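Local coordinates for protein transcription termination factor FttA (Pyrococcus horikoshii, PDB 3AF5) that probably terminates transcription genome-wide by cleaving nascent RNA at the exit channel of RNA polymerase, acting as a two-zinc endonuclease and 5'-3' exonuclease, at residues A[387-392]-A[609-614]. Sequence-based numbering, arbitrary orientation.
Sequences ETLVME and PRPERI. With ZN (zinc ion), chain M.
Two backbone amides converge on the carbonyl oxygen of Glu387: Arg613 N lies 3.2 Å from Glu387 O, with a C=O...N angle of 161°, and Glu612 N adds a weak, more bent bond to the same acceptor. Two residues further on, Leu389 N donates to Arg613 O over 2.9 Å, nearly straight with an N-H...O angle of 172°. With the bridges Thr388–Arg613 and Leu389–Ile614, these bonds define a parallel ladder between strands 388-392 and 613-617. The two are neighbouring inner strands of one mixed sheet of the metallo-beta-lactamase fold. Since the beta-CASP region lies between them in sequence, the pairing shows the C-terminal part of the chain returning to complete that sheet.

On the Thr388 face, Arg613 runs alongside Glu387, both pointing the same way. A bend at chi3 turns the end of the arginine back toward the first strand, and its guanidinium meets both partners at its edge: NE donates to Thr388 OG1 at 3.3 Å, tilted from the guanidinium plane, while NH2 forms a salt bridge with Glu387 OE2. Carboxylate and guanidinium planes stand 68° apart, so this is not a coplanar two-pronged pair. The other Glu387 oxygen, OE1, binds a zinc ion at 2.0 Å, and Glu612 OE2 is a second ligand of it. That shared metal accounts for two carboxylate oxygens lying close together, and its charge would be expected to offset their repulsion. This ion is distinct from the catalytic pair, whose ligand His618 comes just after the end of strand 613-617.

The opposite face is apolar. Leu389 CB packs against Ile614 CG1 at 4.0 Å and also touches Pro611 CB, and Met391 brings its sulfur to Ile614 CG2. Helices 597-606 and 621-635 cover this side through Val604 and Ile631, each touching both Met391 and Ile614.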
ATOM      1  N   GLU A 387     -15.694  18.135  -4.175  1.00 40.68           N
ATOM      2  CA  GLU A 387     -15.398  19.439  -4.755  1.00 40.32           C
ATOM      3  C   GLU A 387     -14.046  19.443  -5.485  1.00 38.36           C
ATOM      4  O   GLU A 387     -13.976  19.834  -6.650  1.00 37.49           O
ATOM      5  CB  GLU A 387     -15.416  20.536  -3.674  1.00 39.71           C
ATOM      6  CG  GLU A 387     -14.857  21.877  -4.146  1.00 43.91           C
ATOM      7  CD  GLU A 387     -14.954  22.992  -3.090  1.00 48.29           C
ATOM      8  OE1 GLU A 387     -15.956  23.749  -3.094  1.00 49.16           O
ATOM      9  OE2 GLU A 387     -14.031  23.113  -2.249  1.00 49.45           O
ATOM     10  N   THR A 388     -12.991  18.977  -4.819  1.00 36.20           N
ATOM     11  CA  THR A 388     -11.647  18.990  -5.405  1.00 34.53           C
ATOM     12  C   THR A 388     -10.996  17.635  -5.685  1.00 34.18           C
ATOM     13  O   THR A 388     -10.875  16.791  -4.797  1.00 34.83           O
ATOM     14  CB  THR A 388     -10.680  19.783  -4.499  1.00 35.76           C
ATOM     15  OG1 THR A 388     -11.185  21.116  -4.309  1.00 35.71           O
ATOM     16  CG2 THR A 388      -9.280  19.837  -5.119  1.00 33.65           C
ATOM     17  N   LEU A 389     -10.549  17.444  -6.919  1.00 32.62           N
ATOM     18  CA  LEU A 389      -9.890  16.203  -7.302  1.00 31.90           C
ATOM     19  C   LEU A 389      -8.401  16.406  -7.578  1.00 31.48           C
ATOM     20  O   LEU A 389      -8.032  17.170  -8.472  1.00 31.23           O
ATOM     21  CB  LEU A 389     -10.533  15.618  -8.556  1.00 30.82           C
ATOM     22  CG  LEU A 389      -9.898  14.313  -9.049  1.00 32.41           C
ATOM     23  CD1 LEU A 389     -10.175  13.196  -8.038  1.00 31.32           C
ATOM     24  CD2 LEU A 389     -10.467  13.944 -10.424  1.00 31.59           C
ATOM     25  N   VAL A 390      -7.553  15.737  -6.798  1.00 31.12           N
ATOM     26  CA  VAL A 390      -6.102  15.800  -6.988  1.00 30.26           C
ATOM     27  C   VAL A 390      -5.758  14.492  -7.695  1.00 29.25           C
ATOM     28  O   VAL A 390      -5.983  13.418  -7.136  1.00 28.17           O
ATOM     29  CB  VAL A 390      -5.333  15.848  -5.640  1.00 31.66           C
ATOM     30  CG1 VAL A 390      -3.833  15.914  -5.907  1.00 31.52           C
ATOM     31  CG2 VAL A 390      -5.772  17.064  -4.815  1.00 31.33           C
ATOM     32  N   MET A 391      -5.229  14.571  -8.914  1.00 27.84           N
ATOM     33  CA  MET A 391      -4.908  13.362  -9.665  1.00 29.08           C
ATOM     34  C   MET A 391      -3.486  13.345 -10.237  1.00 29.50           C
ATOM     35  O   MET A 391      -2.870  14.392 -10.415  1.00 30.72           O
ATOM     36  CB  MET A 391      -5.922  13.185 -10.800  1.00 30.84           C
ATOM     37  CG  MET A 391      -5.729  14.148 -11.960  1.00 31.94           C
ATOM     38  SD  MET A 391      -7.085  14.089 -13.161  1.00 33.45           S
ATOM     39  CE  MET A 391      -6.783  12.490 -13.933  1.00 31.96           C
ATOM     40  N   GLU A 392      -2.981  12.144 -10.522  1.00 28.00           N
ATOM     41  CA  GLU A 392      -1.650  11.947 -11.071  1.00 28.78           C
ATOM     42  C   GLU A 392      -1.583  12.276 -12.569  1.00 29.48           C
ATOM     43  O   GLU A 392      -2.593  12.270 -13.270  1.00 29.68           O
ATOM     44  CB  GLU A 392      -1.207  10.500 -10.855  1.00 32.04           C
ATOM     45  CG  GLU A 392      -2.019   9.452 -11.641  1.00 34.35           C
ATOM     46  CD  GLU A 392      -1.150   8.291 -12.126  1.00 36.44           C
ATOM     47  OE1 GLU A 392      -0.257   8.521 -12.969  1.00 37.14           O
ATOM     48  OE2 GLU A 392      -1.343   7.148 -11.656  1.00 38.12           O
ATOM     49  N   PRO A 609     -19.445  12.698  -8.148  1.00 41.20           N
ATOM     50  CA  PRO A 609     -19.875  13.964  -8.761  1.00 42.50           C
ATOM     51  C   PRO A 609     -18.773  14.739  -9.484  1.00 43.14           C
ATOM     52  O   PRO A 609     -17.615  14.700  -9.090  1.00 45.80           O
ATOM     53  CB  PRO A 609     -20.454  14.746  -7.576  1.00 41.01           C
ATOM     54  CG  PRO A 609     -19.760  14.154  -6.383  1.00 40.17           C
ATOM     55  CD  PRO A 609     -19.733  12.696  -6.702  1.00 39.90           C
ATOM     56  N   ARG A 610     -19.145  15.440 -10.546  1.00 44.16           N
ATOM     57  CA  ARG A 610     -18.199  16.223 -11.323  1.00 43.27           C
ATOM     58  C   ARG A 610     -17.519  17.231 -10.412  1.00 43.70           C
ATOM     59  O   ARG A 610     -18.163  18.111  -9.851  1.00 44.28           O
ATOM     60  CB  ARG A 610     -18.932  16.955 -12.439  1.00 45.17           C
ATOM     61  CG  ARG A 610     -18.049  17.792 -13.348  1.00 49.46           C
ATOM     62  CD  ARG A 610     -18.876  18.928 -13.938  1.00 53.93           C
ATOM     63  NE  ARG A 610     -18.257  19.582 -15.090  1.00 57.24           N
ATOM     64  CZ  ARG A 610     -18.060  18.997 -16.270  1.00 59.54           C
ATOM     65  NH1 ARG A 610     -18.424  17.733 -16.466  1.00 58.90           N
ATOM     66  NH2 ARG A 610     -17.518  19.685 -17.267  1.00 60.08           N
ATOM     67  N   PRO A 611     -16.198  17.114 -10.247  1.00 43.58           N
ATOM     68  CA  PRO A 611     -15.465  18.046  -9.386  1.00 43.17           C
ATOM     69  C   PRO A 611     -15.475  19.488  -9.902  1.00 43.24           C
ATOM     70  O   PRO A 611     -15.434  19.729 -11.103  1.00 42.22           O
ATOM     71  CB  PRO A 611     -14.061  17.448  -9.352  1.00 43.03           C
ATOM     72  CG  PRO A 611     -13.952  16.767 -10.690  1.00 43.57           C
ATOM     73  CD  PRO A 611     -15.296  16.108 -10.835  1.00 42.81           C
ATOM     74  N   GLU A 612     -15.534  20.440  -8.979  1.00 44.52           N
ATOM     75  CA  GLU A 612     -15.535  21.854  -9.330  1.00 47.51           C
ATOM     76  C   GLU A 612     -14.120  22.317  -9.623  1.00 45.11           C
ATOM     77  O   GLU A 612     -13.904  23.368 -10.223  1.00 44.73           O
ATOM     78  CB  GLU A 612     -16.120  22.691  -8.184  1.00 53.33           C
ATOM     79  CG  GLU A 612     -17.641  22.589  -8.061  1.00 62.24           C
ATOM     80  CD  GLU A 612     -18.197  23.242  -6.796  1.00 67.90           C
ATOM     81  OE1 GLU A 612     -19.443  23.388  -6.705  1.00 69.87           O
ATOM     82  OE2 GLU A 612     -17.397  23.599  -5.893  1.00 70.09           O
ATOM     83  N   ARG A 613     -13.155  21.509  -9.207  1.00 42.94           N
ATOM     84  CA  ARG A 613     -11.754  21.835  -9.400  1.00 40.66           C
ATOM     85  C   ARG A 613     -10.889  20.576  -9.499  1.00 38.60           C
ATOM     86  O   ARG A 613     -11.131  19.595  -8.803  1.00 39.38           O
ATOM     87  CB  ARG A 613     -11.312  22.717  -8.230  1.00 41.53           C
ATOM     88  CG  ARG A 613      -9.837  22.836  -8.029  1.00 44.72           C
ATOM     89  CD  ARG A 613      -9.527  23.945  -7.039  1.00 50.71           C
ATOM     90  NE  ARG A 613     -10.345  23.883  -5.829  1.00 54.58           N
ATOM     91  CZ  ARG A 613     -11.283  24.775  -5.518  1.00 56.98           C
ATOM     92  NH1 ARG A 613     -11.519  25.794  -6.335  1.00 58.09           N
ATOM     93  NH2 ARG A 613     -11.981  24.655  -4.393  1.00 56.27           N
ATOM     94  N   ILE A 614      -9.895  20.597 -10.382  1.00 36.32           N
ATOM     95  CA  ILE A 614      -8.983  19.461 -10.529  1.00 34.49           C
ATOM     96  C   ILE A 614      -7.524  19.927 -10.460  1.00 34.56           C
ATOM     97  O   ILE A 614      -7.123  20.867 -11.158  1.00 33.94           O
ATOM     98  CB  ILE A 614      -9.206  18.718 -11.866  1.00 31.56           C
ATOM     99  CG1 ILE A 614     -10.537  17.961 -11.826  1.00 32.42           C
ATOM    100  CG2 ILE A 614      -8.063  17.748 -12.123  1.00 30.15           C
ATOM    101  CD1 ILE A 614     -10.956  17.359 -13.181  1.00 29.83           C
TER
HETATM  102 ZN    ZN M 663     -17.378  24.857  -4.010  1.00149.12          ZN